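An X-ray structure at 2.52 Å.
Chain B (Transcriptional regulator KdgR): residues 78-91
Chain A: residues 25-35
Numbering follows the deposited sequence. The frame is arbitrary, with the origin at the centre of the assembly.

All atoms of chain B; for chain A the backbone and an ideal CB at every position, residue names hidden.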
# COMPACT_ATOMS: atom_id res chain seq x y z
N ARG B 78 -11.50 -3.37 3.74
CA ARG B 78 -10.26 -3.24 4.51
C ARG B 78 -9.60 -4.59 4.74
O ARG B 78 -8.37 -4.70 4.72
CB ARG B 78 -10.54 -2.54 5.84
CG ARG B 78 -9.45 -2.82 6.86
CD ARG B 78 -9.97 -2.80 8.27
NE ARG B 78 -9.03 -3.39 9.23
CZ ARG B 78 -7.86 -2.86 9.59
NH1 ARG B 78 -7.47 -1.71 9.05
NH2 ARG B 78 -7.08 -3.45 10.48
N GLU B 79 -10.40 -5.65 4.94
CA GLU B 79 -9.83 -6.97 5.18
C GLU B 79 -9.02 -7.46 4.00
O GLU B 79 -8.06 -8.22 4.17
CB GLU B 79 -10.94 -7.96 5.52
CG GLU B 79 -11.40 -7.78 6.93
CD GLU B 79 -10.22 -7.70 7.88
OE1 GLU B 79 -9.33 -8.57 7.78
OE2 GLU B 79 -10.18 -6.77 8.71
N ALA B 80 -9.38 -7.05 2.79
CA ALA B 80 -8.61 -7.40 1.61
C ALA B 80 -7.19 -6.86 1.69
O ALA B 80 -6.24 -7.52 1.26
CB ALA B 80 -9.33 -6.87 0.37
N LEU B 81 -7.02 -5.64 2.22
CA LEU B 81 -5.66 -5.14 2.43
C LEU B 81 -4.94 -5.98 3.47
O LEU B 81 -3.77 -6.33 3.30
CB LEU B 81 -5.67 -3.68 2.88
CG LEU B 81 -6.39 -2.70 1.97
CD1 LEU B 81 -6.95 -1.47 2.72
CD2 LEU B 81 -5.45 -2.28 0.85
N ARG B 82 -5.63 -6.31 4.56
CA ARG B 82 -5.04 -7.19 5.56
C ARG B 82 -4.54 -8.48 4.93
O ARG B 82 -3.40 -8.90 5.18
CB ARG B 82 -6.06 -7.48 6.66
CG ARG B 82 -6.67 -6.23 7.18
CD ARG B 82 -5.56 -5.23 7.46
NE ARG B 82 -4.78 -5.63 8.62
CZ ARG B 82 -3.51 -5.31 8.81
NH1 ARG B 82 -2.88 -5.70 9.91
NH2 ARG B 82 -2.86 -4.61 7.90
N VAL B 83 -5.36 -9.08 4.07
CA VAL B 83 -4.99 -10.35 3.45
C VAL B 83 -3.89 -10.13 2.43
O VAL B 83 -3.03 -11.00 2.24
CB VAL B 83 -6.24 -11.01 2.83
CG1 VAL B 83 -5.86 -12.14 1.88
CG2 VAL B 83 -7.17 -11.52 3.93
N GLY B 84 -3.87 -8.98 1.76
CA GLY B 84 -2.74 -8.69 0.89
C GLY B 84 -1.44 -8.63 1.68
O GLY B 84 -0.43 -9.20 1.27
N LEU B 85 -1.47 -7.98 2.84
CA LEU B 85 -0.23 -7.76 3.56
C LEU B 85 0.22 -9.03 4.27
O LEU B 85 1.42 -9.33 4.29
CB LEU B 85 -0.39 -6.60 4.54
CG LEU B 85 -0.67 -5.27 3.83
CD1 LEU B 85 -0.78 -4.14 4.81
CD2 LEU B 85 0.42 -4.97 2.78
N ALA B 86 -0.72 -9.79 4.83
CA ALA B 86 -0.37 -11.08 5.42
C ALA B 86 0.21 -12.02 4.37
O ALA B 86 1.25 -12.63 4.60
CB ALA B 86 -1.59 -11.71 6.10
N ALA B 87 -0.45 -12.14 3.21
CA ALA B 87 0.10 -12.94 2.11
C ALA B 87 1.55 -12.56 1.83
O ALA B 87 2.38 -13.42 1.53
CB ALA B 87 -0.71 -12.76 0.84
N LEU B 88 1.86 -11.27 1.90
CA LEU B 88 3.23 -10.87 1.60
C LEU B 88 4.16 -11.16 2.76
O LEU B 88 5.31 -11.55 2.54
CB LEU B 88 3.27 -9.40 1.23
CG LEU B 88 2.49 -9.04 -0.02
CD1 LEU B 88 2.20 -7.53 -0.03
CD2 LEU B 88 3.26 -9.47 -1.23
N ASP B 89 3.69 -10.97 4.00
CA ASP B 89 4.46 -11.43 5.16
C ASP B 89 4.74 -12.92 5.05
O ASP B 89 5.86 -13.37 5.31
CB ASP B 89 3.69 -11.10 6.45
CG ASP B 89 4.26 -11.82 7.69
OD1 ASP B 89 5.06 -11.19 8.43
OD2 ASP B 89 3.90 -12.99 7.96
N SER B 90 3.75 -13.69 4.62
CA SER B 90 3.81 -15.14 4.58
C SER B 90 4.78 -15.66 3.52
O SER B 90 5.09 -16.86 3.53
CB SER B 90 2.40 -15.70 4.33
OG SER B 90 1.55 -15.52 5.46
N MET B 91 5.26 -14.80 2.62
CA MET B 91 6.31 -15.20 1.69
C MET B 91 7.61 -14.44 1.94
O MET B 91 8.48 -14.38 1.06
CB MET B 91 5.85 -15.05 0.23
CG MET B 91 5.58 -13.65 -0.23
SD MET B 91 5.02 -13.65 -1.94
CE MET B 91 3.43 -14.42 -1.74
N UNK A 25 -13.08 -17.28 7.86
CA UNK A 25 -11.93 -18.16 8.01
C UNK A 25 -10.72 -17.56 7.30
O UNK A 25 -9.60 -17.57 7.84
CB UNK A 25 -12.24 -19.55 7.46
N UNK A 26 -10.92 -17.04 6.09
CA UNK A 26 -9.81 -16.43 5.37
C UNK A 26 -9.23 -15.28 6.17
O UNK A 26 -8.00 -15.08 6.19
CB UNK A 26 -10.26 -15.94 3.99
N UNK A 27 -10.08 -14.54 6.86
CA UNK A 27 -9.62 -13.41 7.64
C UNK A 27 -8.77 -13.87 8.82
O UNK A 27 -7.81 -13.20 9.20
CB UNK A 27 -10.81 -12.58 8.13
N UNK A 28 -9.10 -15.01 9.40
CA UNK A 28 -8.30 -15.47 10.53
C UNK A 28 -7.04 -16.20 10.09
O UNK A 28 -6.08 -16.26 10.87
CB UNK A 28 -9.14 -16.38 11.43
N UNK A 29 -7.04 -16.78 8.90
CA UNK A 29 -5.81 -17.35 8.35
C UNK A 29 -4.78 -16.25 8.13
O UNK A 29 -3.63 -16.38 8.55
CB UNK A 29 -6.09 -18.09 7.04
N UNK A 30 -5.20 -15.13 7.53
CA UNK A 30 -4.30 -13.98 7.36
C UNK A 30 -3.78 -13.48 8.70
O UNK A 30 -2.60 -13.11 8.82
CB UNK A 30 -5.02 -12.84 6.63
N UNK A 31 -4.67 -13.42 9.67
CA UNK A 31 -4.32 -12.97 11.00
C UNK A 31 -3.32 -13.91 11.64
O UNK A 31 -2.57 -13.51 12.49
CB UNK A 31 -5.57 -12.85 11.87
N UNK A 32 -3.29 -15.15 11.20
CA UNK A 32 -2.38 -16.11 11.80
C UNK A 32 -1.06 -16.21 11.09
O UNK A 32 -0.68 -17.24 10.60
CB UNK A 32 -3.03 -17.49 11.84
N UNK A 33 -0.37 -15.10 11.07
CA UNK A 33 0.95 -15.00 10.53
C UNK A 33 1.02 -15.67 9.19
O UNK A 33 0.18 -15.46 8.35
CB UNK A 33 1.98 -15.60 11.49
N UNK A 34 2.04 -16.49 9.01
CA UNK A 34 2.34 -17.15 7.76
C UNK A 34 1.88 -18.56 7.65
O UNK A 34 1.60 -19.02 6.57
CB UNK A 34 3.85 -17.11 7.52
N UNK A 35 1.78 -19.25 8.77
CA UNK A 35 1.37 -20.65 8.67
C UNK A 35 0.62 -21.02 9.94
O UNK A 35 0.99 -20.57 11.03
CB UNK A 35 2.57 -21.57 8.45

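Two helices of neighbouring copies run in roughly the same direction here, their axes 41° apart and 9.0 Å from each other at closest approach. The chain A backbone enters the contact as a helix and leaves it as a loop.

Position 25 has a helical backbone and an ideal CB with nothing of chain B within reach, so this contact sets no requirement. It is I25(A), which takes no part.

At position 26 the CA-to-CB bond points sideways, and the ideal CB lies 5.4 Å from V83(B) CG2. A longer apolar side chain could profit from that methyl; a short one would simply leave it alone. The deposited residue is L26(A), with rotamer t,p, and its end comes nearer: CG lies 4.4 Å from V83(B) CG2, a loose apolar contact.

Position 27 also points sideways, but its ideal CB is 4.3 Å from E79(B) OE1. A carboxylate favours a basic or polar partner, or a long chain whose aliphatic part can pass it. K27(A) takes the last course: its CG packs 3.4 Å from E79(B) OE1, while the chain, t at chi1, chi2 and chi4 but bent at chi3 (-71°, m), carries NZ to a hydrogen bond elsewhere in the structure. No salt bridge forms, so the pairing of opposite charges that the backbone invites is not what this lysine delivers.

Positions 28 and 29, one pointing away and the other sideways, find nothing of chain B near their ideal CB atoms. They are A28(A) and L29(A), neither in contact.

Position 30 is the tightest spot of the helix. Its CB points toward chain B, and the ideal CB already stands 3.6 Å from A86(B) CB and 3.7 Å from V83(B) CG2, with R82(B) O at 4.5 Å. Something small suits it: alanine, or perhaps glycine or serine. A30(A) makes two apolar contacts, CB to A86(B) CB and CB to V83(B) CG2, each 3.7 Å. Alanine facing alanine lets the backbones close in, and A86(B) CB reaches A30(A) O at 3.2 Å.

Position 31 points sideways into space free of chain B, where many polar residues would do; it is E31(A). Position 32 points away, leaves the helix with phi/psi of -93/61, and is L32(A), again without contact.

Position 33 has phi/psi of 47/-132, which favour glycine strongly; a residue with a side chain pays a cost there. Its CB points away, though D89(B) OD2 lies 4.8 Å from the ideal CB, so a short donor would also be reasonable. S33(A) places OG 4.0 Å from D89(B) OD2, too far for a hydrogen bond.

At position 34 the ideal CB is 3.5 Å from S90(B) OG, which leaves room for something compact. P34(A) has its CA only 2.9 Å from S90(B) OG. S90(B) OG donates a hydrogen bond to A86(B) O at 3.0 Å, within its own chain.

Position 35 points sideways with nothing of chain B near its ideal CB, so the contact sets no preference; A35(A) makes no contact.

Chain A, residues 25-35: ILKALAELSPA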
# COMPACT_ATOMS: atom_id res chain seq x y z
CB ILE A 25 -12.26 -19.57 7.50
CG1 ILE A 25 -13.27 -20.23 8.43
CG2 ILE A 25 -10.99 -20.40 7.40
CD1 ILE A 25 -13.73 -21.59 7.95
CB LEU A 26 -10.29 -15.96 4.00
CG LEU A 26 -9.33 -15.24 3.05
CD1 LEU A 26 -8.20 -16.15 2.58
CD2 LEU A 26 -10.12 -14.71 1.86
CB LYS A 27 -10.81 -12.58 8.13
CG LYS A 27 -10.46 -11.45 9.08
CD LYS A 27 -11.64 -10.99 9.91
CE LYS A 27 -12.66 -10.24 9.06
NZ LYS A 27 -13.69 -9.54 9.89
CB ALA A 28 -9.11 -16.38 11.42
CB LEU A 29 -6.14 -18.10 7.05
CG LEU A 29 -5.15 -19.01 6.33
CD1 LEU A 29 -4.94 -20.32 7.07
CD2 LEU A 29 -5.61 -19.28 4.90
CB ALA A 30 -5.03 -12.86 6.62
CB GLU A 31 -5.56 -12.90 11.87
CG GLU A 31 -6.21 -11.54 11.91
CD GLU A 31 -7.43 -11.50 12.79
OE1 GLU A 31 -8.54 -11.39 12.26
OE2 GLU A 31 -7.29 -11.56 14.03
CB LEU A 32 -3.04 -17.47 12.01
CG LEU A 32 -4.08 -17.50 13.14
CD1 LEU A 32 -4.80 -18.82 13.20
CD2 LEU A 32 -3.49 -17.20 14.49
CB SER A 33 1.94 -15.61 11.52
OG SER A 33 3.19 -15.01 11.38
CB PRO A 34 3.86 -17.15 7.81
CG PRO A 34 4.17 -17.24 9.26
CD PRO A 34 3.10 -16.48 9.96
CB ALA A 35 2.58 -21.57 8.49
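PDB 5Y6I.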